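Local atomic coordinates of mevalonate 3-kinase (Thermoplasma acidophilum, PDB entry 4RKS), a protein that phosphorylates (R)-mevalonate at its 3-hydroxyl with ATP, a step of the alternative mevalonate route to isoprenoids in extreme acidophiles of the Thermoplasmatales. Residues P221-H226 against Q251-E256; M273-S278 against N316-K321; K285-A290 against A308-S313; K235-T240 against K244-L249. All blocks are in the same frame, centred on the assembly; numbering follows the deposited sequence.

Contact 1 (P221-H226 against Q251-E256)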
loop_
_atom_site.group_PDB
_atom_site.type_symbol
_atom_site.label_atom_id
_atom_site.label_comp_id
_atom_site.label_asym_id
_atom_site.label_seq_id
_atom_site.Cartn_x
_atom_site.Cartn_y
_atom_site.Cartn_z
ATOM N N PRO A 221 -13.796 14.161 -12.154
ATOM C CA PRO A 221 -12.885 15.308 -12.249
ATOM C C PRO A 221 -12.705 16.095 -10.953
ATOM O O PRO A 221 -11.581 16.496 -10.661
ATOM C CB PRO A 221 -13.538 16.198 -13.317
ATOM C CG PRO A 221 -14.581 15.361 -13.988
ATOM C CD PRO A 221 -14.585 14.001 -13.391
ATOM N N ALA A 222 -13.779 16.320 -10.202
ATOM C CA ALA A 222 -13.681 17.045 -8.934
ATOM C C ALA A 222 -12.969 16.217 -7.869
ATOM O O ALA A 222 -12.290 16.762 -7.000
ATOM C CB ALA A 222 -15.058 17.444 -8.439
ATOM N N ARG A 223 -13.147 14.901 -7.925
ATOM C CA ARG A 223 -12.500 13.993 -6.976
ATOM C C ARG A 223 -10.987 14.115 -7.086
ATOM O O ARG A 223 -10.290 14.178 -6.077
ATOM C CB ARG A 223 -12.947 12.549 -7.221
ATOM C CG ARG A 223 -12.128 11.474 -6.501
ATOM C CD ARG A 223 -12.162 11.626 -4.986
ATOM N NE ARG A 223 -11.161 10.777 -4.348
ATOM C CZ ARG A 223 -10.678 10.963 -3.121
ATOM N NH1 ARG A 223 -11.107 11.977 -2.383
ATOM N NH2 ARG A 223 -9.752 10.139 -2.632
ATOM N N LYS A 224 -10.482 14.169 -8.313
ATOM C CA LYS A 224 -9.043 14.273 -8.536
ATOM C C LYS A 224 -8.483 15.552 -7.937
ATOM O O LYS A 224 -7.390 15.551 -7.378
ATOM C CB LYS A 224 -8.716 14.211 -10.036
ATOM C CG LYS A 224 -8.991 12.851 -10.652
ATOM C CD LYS A 224 -9.215 12.957 -12.135
ATOM C CE LYS A 224 -8.030 13.554 -12.825
ATOM N NZ LYS A 224 -8.196 13.482 -14.300
ATOM N N LYS A 225 -9.233 16.644 -8.057
ATOM C CA LYS A 225 -8.820 17.913 -7.466
ATOM C C LYS A 225 -8.927 17.887 -5.936
ATOM O O LYS A 225 -8.039 18.384 -5.238
ATOM C CB LYS A 225 -9.650 19.062 -8.045
ATOM C CG LYS A 225 -9.311 19.346 -9.506
ATOM C CD LYS A 225 -9.859 20.686 -9.958
ATOM C CE LYS A 225 -9.405 21.018 -11.367
ATOM N NZ LYS A 225 -9.651 22.451 -11.683
ATOM N N HIS A 226 -10.006 17.295 -5.428
ATOM C CA HIS A 226 -10.216 17.130 -3.985
ATOM C C HIS A 226 -9.109 16.281 -3.372
ATOM O O HIS A 226 -8.686 16.507 -2.231
ATOM C CB HIS A 226 -11.573 16.478 -3.693
ATOM C CG HIS A 226 -12.755 17.356 -3.979
ATOM N ND1 HIS A 226 -14.021 16.851 -4.201
ATOM C CD2 HIS A 226 -12.866 18.703 -4.072
ATOM C CE1 HIS A 226 -14.858 17.849 -4.423
ATOM N NE2 HIS A 226 -14.183 18.983 -4.350
ATOM N N GLN A 251 -10.663 9.679 7.094
ATOM C CA GLN A 251 -12.035 9.184 7.208
ATOM C C GLN A 251 -12.981 9.971 6.295
ATOM O O GLN A 251 -13.860 9.388 5.668
ATOM C CB GLN A 251 -12.537 9.245 8.662
ATOM C CG GLN A 251 -14.016 8.871 8.794
ATOM C CD GLN A 251 -14.476 8.709 10.236
ATOM O OE1 GLN A 251 -13.796 8.095 11.060
ATOM N NE2 GLN A 251 -15.649 9.247 10.538
ATOM N N GLU A 252 -12.799 11.285 6.213
ATOM C CA GLU A 252 -13.616 12.101 5.308
ATOM C C GLU A 252 -13.331 11.750 3.850
ATOM O O GLU A 252 -14.248 11.667 3.040
ATOM C CB GLU A 252 -13.377 13.590 5.542
ATOM C CG GLU A 252 -13.783 14.051 6.928
ATOM C CD GLU A 252 -13.715 15.557 7.089
ATOM O OE1 GLU A 252 -14.323 16.272 6.263
ATOM O OE2 GLU A 252 -13.052 16.024 8.044
ATOM N N ASP A 253 -12.056 11.541 3.529
ATOM C CA ASP A 253 -11.668 11.087 2.196
ATOM C C ASP A 253 -12.292 9.733 1.875
ATOM O O ASP A 253 -12.798 9.523 0.778
ATOM C CB ASP A 253 -10.148 10.996 2.065
ATOM C CG ASP A 253 -9.691 10.944 0.610
ATOM O OD1 ASP A 253 -9.650 12.022 -0.023
ATOM O OD2 ASP A 253 -9.383 9.837 0.103
ATOM N N THR A 254 -12.248 8.823 2.846
ATOM C CA THR A 254 -12.837 7.490 2.712
ATOM C C THR A 254 -14.325 7.587 2.359
ATOM O O THR A 254 -14.811 6.878 1.478
ATOM C CB THR A 254 -12.664 6.659 4.015
ATOM O OG1 THR A 254 -11.300 6.244 4.148
ATOM C CG2 THR A 254 -13.545 5.429 4.009
ATOM N N GLU A 255 -15.043 8.471 3.034
ATOM C CA GLU A 255 -16.483 8.595 2.815
ATOM C C GLU A 255 -16.821 9.183 1.429
ATOM O O GLU A 255 -17.738 8.713 0.754
ATOM C CB GLU A 255 -17.103 9.423 3.954
ATOM C CG GLU A 255 -16.965 8.690 5.310
ATOM C CD GLU A 255 -17.375 9.508 6.538
ATOM O OE1 GLU A 255 -17.301 10.755 6.507
ATOM O OE2 GLU A 255 -17.755 8.885 7.554
ATOM N N GLU A 256 -16.086 10.203 1.008
ATOM C CA GLU A 256 -16.230 10.753 -0.346
ATOM C C GLU A 256 -15.929 9.709 -1.431
ATOM O O GLU A 256 -16.675 9.549 -2.396
ATOM C CB GLU A 256 -15.304 11.953 -0.520
ATOM C CG GLU A 256 -15.203 12.465 -1.950
ATOM C CD GLU A 256 -14.227 13.618 -2.081
ATOM O OE1 GLU A 256 -13.901 14.247 -1.051
ATOM O OE2 GLU A 256 -13.782 13.896 -3.210
#
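R223 reaches across to D253 and grips its carboxylate end-on with two nitrogens, one to each oxygen. R223 NH1 meets D253 OD1 at 2.8 Å, lying above the carboxylate plane, although OD1 itself sits in the plane of the guanidinium. The second bond, from R223 NH2 to D253 OD2, is also 2.8 Å long and arrives on the syn side of that oxygen; the two flat groups are turned 49° against each other, so the two-pronged salt bridge is twisted rather than coplanar. R223 can make this reach because CG stands anti to the backbone N (chi1 168°) and the chain then bends at chi2, which swings the guanidinium toward the other helix. The segments belong to the antiparallel helices 220-238 and 243-262 of the C-terminal domain, whose local axes stay 11.9 Å apart at an angle of 170°, a separation that the long polar side chains bridge. E256 enters from the same helix as D253, its chain extended, and E256 OE2 accepts from H226 ND1 at 3.1 Å, with the ring and carboxylate planes nearly perpendicular. E256 OE2 also lies 3.4 Å from R223 NH1, a weak third branch of the salt-bridge network. Both D253 oxygens have further donors, H230 ND1 on OD1 and the backbone N of L37 on OD2, while R223 NH2 also donates to the backbone O of L37, a residue of the mevalonate pocket. An alanine in place of R223 would probably leave the buried D253 carboxylate without its countercharge and L37 O without this donor.

Contact 2 (M273-S278 against N316-K321)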
loop_
_atom_site.group_PDB
_atom_site.type_symbol
_atom_site.label_atom_id
_atom_site.label_comp_id
_atom_site.label_asym_id
_atom_site.label_seq_id
_atom_site.Cartn_x
_atom_site.Cartn_y
_atom_site.Cartn_z
ATOM N N MET A 273 -20.071 -4.264 7.761
ATOM C CA MET A 273 -19.049 -3.220 7.805
ATOM C C MET A 273 -19.684 -1.889 8.205
ATOM O O MET A 273 -19.137 -1.151 9.025
ATOM C CB MET A 273 -18.334 -3.095 6.457
ATOM C CG MET A 273 -17.422 -4.261 6.150
ATOM S SD MET A 273 -16.775 -4.234 4.471
ATOM C CE MET A 273 -15.549 -2.911 4.577
ATOM N N GLN A 274 -20.853 -1.601 7.645
ATOM C CA GLN A 274 -21.558 -0.367 7.963
ATOM C C GLN A 274 -22.054 -0.384 9.416
ATOM O O GLN A 274 -22.076 0.651 10.080
ATOM C CB GLN A 274 -22.717 -0.140 6.984
ATOM C CG GLN A 274 -23.490 1.168 7.200
ATOM C CD GLN A 274 -22.584 2.393 7.396
ATOM O OE1 GLN A 274 -21.740 2.706 6.550
ATOM N NE2 GLN A 274 -22.762 3.089 8.521
ATOM N N LYS A 275 -22.435 -1.556 9.918
ATOM C CA LYS A 275 -22.852 -1.657 11.318
ATOM C C LYS A 275 -21.697 -1.329 12.266
ATOM O O LYS A 275 -21.896 -0.653 13.279
ATOM C CB LYS A 275 -23.405 -3.052 11.634
ATOM C CG LYS A 275 -24.795 -3.334 11.075
ATOM C CD LYS A 275 -25.234 -4.759 11.415
ATOM C CE LYS A 275 -26.587 -5.096 10.801
ATOM N NZ LYS A 275 -26.873 -6.555 10.878
ATOM N N LEU A 276 -20.497 -1.814 11.949
ATOM C CA LEU A 276 -19.331 -1.522 12.781
ATOM C C LEU A 276 -19.049 -0.022 12.783
ATOM O O LEU A 276 -18.823 0.578 13.833
ATOM C CB LEU A 276 -18.098 -2.288 12.304
ATOM C CG LEU A 276 -16.773 -1.940 13.010
ATOM C CD1 LEU A 276 -16.788 -2.323 14.497
ATOM C CD2 LEU A 276 -15.583 -2.584 12.314
ATOM N N ILE A 277 -19.075 0.574 11.599
ATOM C CA ILE A 277 -18.864 2.009 11.438
ATOM C C ILE A 277 -19.843 2.833 12.276
ATOM O O ILE A 277 -19.459 3.838 12.878
ATOM C CB ILE A 277 -18.988 2.417 9.956
ATOM C CG1 ILE A 277 -17.879 1.755 9.132
ATOM C CG2 ILE A 277 -18.926 3.925 9.807
ATOM C CD1 ILE A 277 -17.860 2.167 7.665
ATOM N N SER A 278 -21.102 2.401 12.327
ATOM C CA SER A 278 -22.099 3.091 13.141
ATOM C C SER A 278 -21.741 3.034 14.630
ATOM O O SER A 278 -21.917 4.013 15.353
ATOM C CB SER A 278 -23.493 2.495 12.914
ATOM O OG SER A 278 -23.878 2.602 11.553
ATOM N N ASN A 316 -18.732 -7.191 19.806
ATOM C CA ASN A 316 -19.514 -7.315 18.586
ATOM C C ASN A 316 -18.769 -6.826 17.353
ATOM O O ASN A 316 -18.941 -5.691 16.912
ATOM C CB ASN A 316 -20.830 -6.562 18.706
ATOM C CG ASN A 316 -21.870 -7.065 17.725
ATOM O OD1 ASN A 316 -21.549 -7.787 16.778
ATOM N ND2 ASN A 316 -23.126 -6.691 17.948
ATOM N N THR A 317 -17.958 -7.708 16.784
ATOM C CA THR A 317 -17.188 -7.377 15.597
ATOM C C THR A 317 -17.980 -7.685 14.329
ATOM O O THR A 317 -17.453 -7.577 13.222
ATOM C CB THR A 317 -15.857 -8.142 15.579
ATOM O OG1 THR A 317 -16.109 -9.552 15.509
ATOM C CG2 THR A 317 -15.061 -7.838 16.836
ATOM N N PHE A 318 -19.247 -8.060 14.503
ATOM C CA PHE A 318 -20.139 -8.406 13.394
ATOM C C PHE A 318 -19.511 -9.438 12.470
ATOM O O PHE A 318 -19.631 -9.343 11.250
ATOM C CB PHE A 318 -20.531 -7.157 12.599
ATOM C CG PHE A 318 -21.140 -6.077 13.442
ATOM C CD1 PHE A 318 -22.516 -6.009 13.621
ATOM C CD2 PHE A 318 -20.337 -5.140 14.079
ATOM C CE1 PHE A 318 -23.077 -5.022 14.409
ATOM C CE2 PHE A 318 -20.892 -4.150 14.869
ATOM C CZ PHE A 318 -22.264 -4.088 15.031
ATOM N N GLY A 319 -18.843 -10.422 13.063
ATOM C CA GLY A 319 -18.227 -11.491 12.307
ATOM C C GLY A 319 -16.998 -11.038 11.541
ATOM O O GLY A 319 -16.747 -11.504 10.430
ATOM N N SER A 320 -16.243 -10.108 12.121
ATOM C CA SER A 320 -14.942 -9.748 11.565
ATOM C C SER A 320 -13.842 -10.280 12.469
ATOM O O SER A 320 -14.060 -10.500 13.654
ATOM C CB SER A 320 -14.809 -8.230 11.387
ATOM O OG SER A 320 -14.863 -7.535 12.624
ATOM N N LYS A 321 -12.667 -10.515 11.903
ATOM C CA LYS A 321 -11.511 -10.892 12.700
ATOM C C LYS A 321 -10.617 -9.676 12.891
ATOM O O LYS A 321 -10.592 -8.778 12.051
ATOM C CB LYS A 321 -10.751 -12.042 12.040
ATOM C CG LYS A 321 -11.524 -13.358 12.063
ATOM C CD LYS A 321 -10.786 -14.472 11.346
ATOM C CE LYS A 321 -11.598 -15.763 11.366
ATOM N NZ LYS A 321 -10.994 -16.828 10.514
#
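K275 lays the aliphatic part of its side chain against one face of the F318 ring. K275 CB makes the closest approach, 3.4 Å from F318 CE1, and stands 3.7 Å from the ring centroid, 23° off the normal, a CH-pi contact over the face. K275 CG follows at 4.1 Å from F318 CE1, and K275 CD returns to 3.7 Å from F318 CD1. With CG beside the backbone N (chi1 -74°) and the chain extended beyond it, the methylenes pass obliquely over the rim of the ring, and the tip then leads away: NZ forms a long, weak ion pair with E271 on its own helix. Next along the helix, L276 packs its CA at 3.7 Å from F318 CE2, and its CB touches CD2. On the opposite face of the F318 ring lies N316 OD1, 3.7 Å above the plane over its centre. This oxygen also accepts from F318 N, an Asx turn within the loop. The loop carrying F318 runs from helix 308-312 to strand 321-327 and so meets the flank of helix 271-283, while L276 continues inward to F198 of strand 193-199 and V299 of strand 298-304.

Contact 3 (K285-A290 against A308-S313)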
loop_
_atom_site.group_PDB
_atom_site.type_symbol
_atom_site.label_atom_id
_atom_site.label_comp_id
_atom_site.label_asym_id
_atom_site.label_seq_id
_atom_site.Cartn_x
_atom_site.Cartn_y
_atom_site.Cartn_z
ATOM N N LYS A 285 -17.557 9.504 20.817
ATOM C CA LYS A 285 -17.912 10.508 21.815
ATOM C C LYS A 285 -17.218 10.220 23.147
ATOM O O LYS A 285 -17.055 11.112 23.976
ATOM C CB LYS A 285 -19.427 10.557 21.990
ATOM C CG LYS A 285 -20.176 10.957 20.724
ATOM C CD LYS A 285 -21.682 10.870 20.929
ATOM C CE LYS A 285 -22.091 9.487 21.432
ATOM N NZ LYS A 285 -23.569 9.341 21.579
ATOM N N ASP A 286 -16.792 8.971 23.319
ATOM C CA ASP A 286 -16.131 8.513 24.539
ATOM C C ASP A 286 -14.601 8.661 24.442
ATOM O O ASP A 286 -13.965 9.268 25.310
ATOM C CB ASP A 286 -16.540 7.056 24.820
ATOM C CG ASP A 286 -15.910 6.487 26.088
ATOM O OD1 ASP A 286 -15.401 7.260 26.916
ATOM O OD2 ASP A 286 -15.933 5.252 26.251
ATOM N N TYR A 287 -14.009 8.100 23.389
ATOM C CA TYR A 287 -12.600 8.331 23.116
ATOM C C TYR A 287 -12.373 8.452 21.611
ATOM O O TYR A 287 -13.175 7.971 20.820
ATOM C CB TYR A 287 -11.731 7.228 23.722
ATOM C CG TYR A 287 -12.000 5.806 23.256
ATOM C CD1 TYR A 287 -12.966 5.018 23.877
ATOM C CD2 TYR A 287 -11.254 5.237 22.221
ATOM C CE1 TYR A 287 -13.197 3.710 23.466
ATOM C CE2 TYR A 287 -11.477 3.936 21.804
ATOM C CZ TYR A 287 -12.451 3.177 22.427
ATOM O OH TYR A 287 -12.669 1.881 22.008
ATOM N N TRP A 288 -11.290 9.113 21.217
ATOM C CA TRP A 288 -11.060 9.399 19.805
ATOM C C TRP A 288 -10.835 8.140 18.970
ATOM O O TRP A 288 -10.117 7.215 19.369
ATOM C CB TRP A 288 -9.866 10.334 19.628
ATOM C CG TRP A 288 -9.576 10.655 18.179
ATOM C CD1 TRP A 288 -10.153 11.641 17.419
ATOM C CD2 TRP A 288 -8.649 9.979 17.319
ATOM N NE1 TRP A 288 -9.633 11.618 16.133
ATOM C CE2 TRP A 288 -8.711 10.607 16.052
ATOM C CE3 TRP A 288 -7.770 8.901 17.496
ATOM C CZ2 TRP A 288 -7.918 10.200 14.980
ATOM C CZ3 TRP A 288 -6.992 8.495 16.426
ATOM C CH2 TRP A 288 -7.076 9.139 15.181
ATOM N N ASN A 289 -11.467 8.111 17.811
ATOM C CA ASN A 289 -11.076 7.190 16.757
ATOM C C ASN A 289 -11.407 7.812 15.417
ATOM O O ASN A 289 -12.137 8.804 15.350
ATOM C CB ASN A 289 -11.766 5.834 16.894
ATOM C CG ASN A 289 -13.226 5.874 16.485
ATOM O OD1 ASN A 289 -13.558 5.929 15.296
ATOM N ND2 ASN A 289 -14.111 5.845 17.474
ATOM N N ALA A 290 -10.856 7.215 14.364
ATOM C CA ALA A 290 -11.191 7.538 12.978
ATOM C C ALA A 290 -10.973 6.275 12.167
ATOM O O ALA A 290 -10.046 5.510 12.463
ATOM C CB ALA A 290 -10.332 8.678 12.451
ATOM N N ALA A 308 -6.058 1.317 22.568
ATOM C CA ALA A 308 -5.975 0.295 21.527
ATOM C C ALA A 308 -6.440 -1.087 21.993
ATOM O O ALA A 308 -7.171 -1.755 21.270
ATOM C CB ALA A 308 -4.551 0.204 20.982
ATOM N N ASP A 309 -6.012 -1.527 23.177
ATOM C CA ASP A 309 -6.442 -2.836 23.683
ATOM C C ASP A 309 -7.930 -2.842 23.952
ATOM O O ASP A 309 -8.610 -3.842 23.708
ATOM C CB ASP A 309 -5.674 -3.231 24.944
ATOM C CG ASP A 309 -4.280 -3.747 24.629
ATOM O OD1 ASP A 309 -4.127 -4.466 23.620
ATOM O OD2 ASP A 309 -3.336 -3.423 25.378
ATOM N N ARG A 310 -8.440 -1.717 24.443
ATOM C CA ARG A 310 -9.875 -1.564 24.651
ATOM C C ARG A 310 -10.674 -1.759 23.361
ATOM O O ARG A 310 -11.634 -2.534 23.321
ATOM C CB ARG A 310 -10.165 -0.191 25.228
ATOM C CG ARG A 310 -11.626 0.131 25.344
ATOM C CD ARG A 310 -11.792 1.273 26.325
ATOM N NE ARG A 310 -13.158 1.775 26.355
ATOM C CZ ARG A 310 -13.524 2.880 26.993
ATOM N NH1 ARG A 310 -12.615 3.602 27.641
ATOM N NH2 ARG A 310 -14.795 3.268 26.973
ATOM N N LEU A 311 -10.271 -1.051 22.307
ATOM C CA LEU A 311 -10.919 -1.193 21.002
ATOM C C LEU A 311 -10.809 -2.623 20.465
ATOM O O LEU A 311 -11.785 -3.208 20.004
ATOM C CB LEU A 311 -10.315 -0.217 19.996
ATOM C CG LEU A 311 -10.946 -0.262 18.606
ATOM C CD1 LEU A 311 -12.461 -0.029 18.674
ATOM C CD2 LEU A 311 -10.274 0.781 17.732
ATOM N N PHE A 312 -9.610 -3.180 20.552
ATOM C CA PHE A 312 -9.340 -4.525 20.070
ATOM C C PHE A 312 -10.202 -5.561 20.797
ATOM O O PHE A 312 -10.528 -6.613 20.248
ATOM C CB PHE A 312 -7.848 -4.837 20.238
ATOM C CG PHE A 312 -7.433 -6.190 19.719
ATOM C CD1 PHE A 312 -7.061 -6.357 18.389
ATOM C CD2 PHE A 312 -7.399 -7.292 20.563
ATOM C CE1 PHE A 312 -6.672 -7.601 17.908
ATOM C CE2 PHE A 312 -7.013 -8.544 20.091
ATOM C CZ PHE A 312 -6.647 -8.701 18.762
ATOM N N SER A 313 -10.590 -5.260 22.028
ATOM C CA SER A 313 -11.278 -6.265 22.826
ATOM C C SER A 313 -12.809 -6.169 22.755
ATOM O O SER A 313 -13.492 -6.885 23.485
ATOM C CB SER A 313 -10.808 -6.184 24.284
ATOM O OG SER A 313 -11.450 -5.119 24.959
#
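Y287 holds its ring in the crowded position, CG between the backbone N and the carbonyl carbon (chi1 59°), and R310 comes to meet it with CG anti to its own N (chi1 174°) and the chain extended as far as NE. The two side chains thus cross, with CE1 of Y287 lying over one face of the R310 guanidinium, displaced toward its rim and 3.5 Å from R310 NE. Ring and guanidinium planes are 53° apart, so the groups do not stack flat. Farther out, the Y287 OH reaches the base of L311, 3.7 Å from both CA and CB of that residue, and CD1 of L311 lies close to the same oxygen. D286 brings its carboxylate to R310 NH2 from the neighbouring position and forms a salt bridge, but the modelled separation is too short to be trusted and the exact placing of both groups is doubtful. Replacing Y287 by an alanine would probably open a gap beside L311 and set the R310 guanidinium free to turn. The contact joins the turn leading into strand 289-292 to the short helix 308-312. Y287 packs on V303 and L311 on V301, both of strand 298-304, and L311 also touches V196 of strand 193-199, while W288 turns to helix 243-262, where it meets F247.

Contact 4 (K235-T240 against K244-L249)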
loop_
_atom_site.group_PDB
_atom_site.type_symbol
_atom_site.label_atom_id
_atom_site.label_comp_id
_atom_site.label_asym_id
_atom_site.label_seq_id
_atom_site.Cartn_x
_atom_site.Cartn_y
_atom_site.Cartn_z
ATOM N N LYS A 235 0.073 17.468 4.328
ATOM C CA LYS A 235 1.431 18.006 4.433
ATOM C C LYS A 235 1.490 19.127 5.477
ATOM O O LYS A 235 2.472 19.254 6.202
ATOM C CB LYS A 235 1.939 18.510 3.072
ATOM C CG LYS A 235 3.470 18.728 3.021
ATOM C CD LYS A 235 4.014 18.876 1.586
ATOM C CE LYS A 235 5.516 19.193 1.607
ATOM N NZ LYS A 235 6.130 19.162 0.255
ATOM N N GLU A 236 0.420 19.914 5.566
ATOM C CA GLU A 236 0.297 20.965 6.579
ATOM C C GLU A 236 0.137 20.427 8.001
ATOM O O GLU A 236 0.784 20.906 8.938
ATOM C CB GLU A 236 -0.894 21.862 6.251
ATOM C CG GLU A 236 -0.753 22.631 4.942
ATOM C CD GLU A 236 0.362 23.664 4.985
ATOM O OE1 GLU A 236 0.485 24.378 6.009
ATOM O OE2 GLU A 236 1.121 23.751 3.996
ATOM N N TYR A 237 -0.749 19.453 8.178
ATOM C CA TYR A 237 -0.902 18.823 9.489
ATOM C C TYR A 237 0.433 18.267 9.989
ATOM O O TYR A 237 0.718 18.279 11.189
ATOM C CB TYR A 237 -1.933 17.695 9.432
ATOM C CG TYR A 237 -3.369 18.148 9.395
ATOM C CD1 TYR A 237 -3.829 19.144 10.246
ATOM C CD2 TYR A 237 -4.279 17.561 8.519
ATOM C CE1 TYR A 237 -5.162 19.555 10.218
ATOM C CE2 TYR A 237 -5.614 17.968 8.480
ATOM C CZ TYR A 237 -6.046 18.962 9.334
ATOM O OH TYR A 237 -7.365 19.367 9.299
ATOM N N ALA A 238 1.248 17.784 9.057
ATOM C CA ALA A 238 2.523 17.168 9.409
ATOM C C ALA A 238 3.450 18.170 10.080
ATOM O O ALA A 238 4.235 17.805 10.948
ATOM C CB ALA A 238 3.193 16.555 8.161
ATOM N N LYS A 239 3.345 19.435 9.694
ATOM C CA LYS A 239 4.163 20.494 10.299
ATOM C C LYS A 239 4.066 20.558 11.820
ATOM O O LYS A 239 5.003 20.983 12.485
ATOM C CB LYS A 239 3.781 21.856 9.724
ATOM C CG LYS A 239 4.228 22.066 8.287
ATOM C CD LYS A 239 3.738 23.418 7.794
ATOM C CE LYS A 239 4.044 23.660 6.330
ATOM N NZ LYS A 239 3.541 25.005 5.924
ATOM N N THR A 240 2.935 20.149 12.378
ATOM C CA THR A 240 2.785 20.150 13.833
ATOM C C THR A 240 2.458 18.766 14.394
ATOM O O THR A 240 1.932 18.649 15.503
ATOM C CB THR A 240 1.679 21.125 14.280
ATOM O OG1 THR A 240 0.417 20.677 13.773
ATOM C CG2 THR A 240 1.953 22.536 13.762
ATOM N N LYS A 244 -4.095 13.214 14.682
ATOM C CA LYS A 244 -5.552 13.120 14.676
ATOM C C LYS A 244 -6.173 13.817 13.467
ATOM O O LYS A 244 -7.121 13.307 12.872
ATOM C CB LYS A 244 -6.137 13.687 15.970
ATOM C CG LYS A 244 -5.983 12.748 17.164
ATOM C CD LYS A 244 -6.761 13.279 18.371
ATOM C CE LYS A 244 -6.685 12.332 19.546
ATOM N NZ LYS A 244 -5.306 12.256 20.091
ATOM N N GLY A 245 -5.625 14.961 13.079
ATOM C CA GLY A 245 -6.148 15.685 11.933
ATOM C C GLY A 245 -5.977 14.881 10.658
ATOM O O GLY A 245 -6.868 14.816 9.811
ATOM N N ILE A 246 -4.822 14.250 10.526
ATOM C CA ILE A 246 -4.536 13.447 9.352
ATOM C C ILE A 246 -5.535 12.293 9.254
ATOM O O ILE A 246 -6.090 12.046 8.181
ATOM C CB ILE A 246 -3.066 12.941 9.383
ATOM C CG1 ILE A 246 -2.118 14.112 9.082
ATOM C CG2 ILE A 246 -2.826 11.842 8.362
ATOM C CD1 ILE A 246 -0.651 13.842 9.489
ATOM N N PHE A 247 -5.808 11.620 10.370
ATOM C CA PHE A 247 -6.696 10.456 10.314
ATOM C C PHE A 247 -8.160 10.869 10.197
ATOM O O PHE A 247 -8.916 10.239 9.452
ATOM C CB PHE A 247 -6.504 9.549 11.522
ATOM C CG PHE A 247 -5.310 8.625 11.406
ATOM C CD1 PHE A 247 -5.246 7.684 10.393
ATOM C CD2 PHE A 247 -4.270 8.683 12.330
ATOM C CE1 PHE A 247 -4.163 6.827 10.288
ATOM C CE2 PHE A 247 -3.171 7.816 12.226
ATOM C CZ PHE A 247 -3.129 6.893 11.205
ATOM N N ASP A 248 -8.552 11.933 10.898
ATOM C CA ASP A 248 -9.872 12.539 10.681
ATOM C C ASP A 248 -10.129 12.812 9.200
ATOM O O ASP A 248 -11.210 12.534 8.686
ATOM C CB ASP A 248 -10.016 13.859 11.436
ATOM C CG ASP A 248 -10.142 13.682 12.933
ATOM O OD1 ASP A 248 -10.341 12.544 13.410
ATOM O OD2 ASP A 248 -10.047 14.710 13.637
ATOM N N LEU A 249 -9.133 13.381 8.519
ATOM C CA LEU A 249 -9.263 13.692 7.099
ATOM C C LEU A 249 -9.327 12.417 6.244
ATOM O O LEU A 249 -10.088 12.357 5.279
ATOM C CB LEU A 249 -8.109 14.587 6.646
ATOM C CG LEU A 249 -8.067 15.128 5.212
ATOM C CD1 LEU A 249 -7.242 16.386 5.157
ATOM C CD2 LEU A 249 -7.435 14.111 4.271
HETATM O O HOH W 1 -8.634 16.616 9.772
#
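Y237 spreads one face of its ring over the backbone of G245. The G245 CA lies 4.1 Å from the Y237 ring centroid and 8° off its normal, a CH-pi contact almost straight above the ring. Such closeness depends on the missing side chain, since a CB at G245 would point toward the tyrosine and clash with CE1. The chi1 of -76° sets CG of Y237 beside its own backbone N, and from there the ring reaches across to the second helix. Y237 CB touches I246 CG1 at 3.6 Å, whereas the ring edge at Y237 CE2 meets L249 CD1 at 4.0 Å. The two segments flank the tight connection of a helical hairpin, helix 220-238 turning back into helix 243-262, with Y237 and I246 at the closest approach of the two backbones. D242, within that connection, accepts from G245 N and touches the Y237 side chain. A water molecule sits between the Y237 hydroxyl, 3.1 Å from OH, and the carbonyl of G245, to whose O it donates; the tyrosine tip is thereby tied to the same residue that its ring covers. On the flank of I246, A238 packs against I184 and L185 of strand 179-185, and I246 itself also touches L185.

Contacts 1 and 4 join the same two helices, 220-238 and 243-262, at positions whose centres are about 16 Å apart, contact 4 near the hairpin bend and contact 1 farther from it. Contact 1 is the one nearer the substrate: the D253 side chain comes within about 7 Å of bound mevalonate, against about 12 Å for L249 of contact 4. Contact 3 is nested in the loop closed by contact 2, their centres about 14 Å apart, and both lie away from the substrate and ATP sites. Helix 243-262 joins contacts 1 and 4 to contact 3: W288 makes a cation-pi contact with K244, W288 NE1 a probable hydrogen bond to D248 OD1 (3.0 Å), and Q251 touches A290.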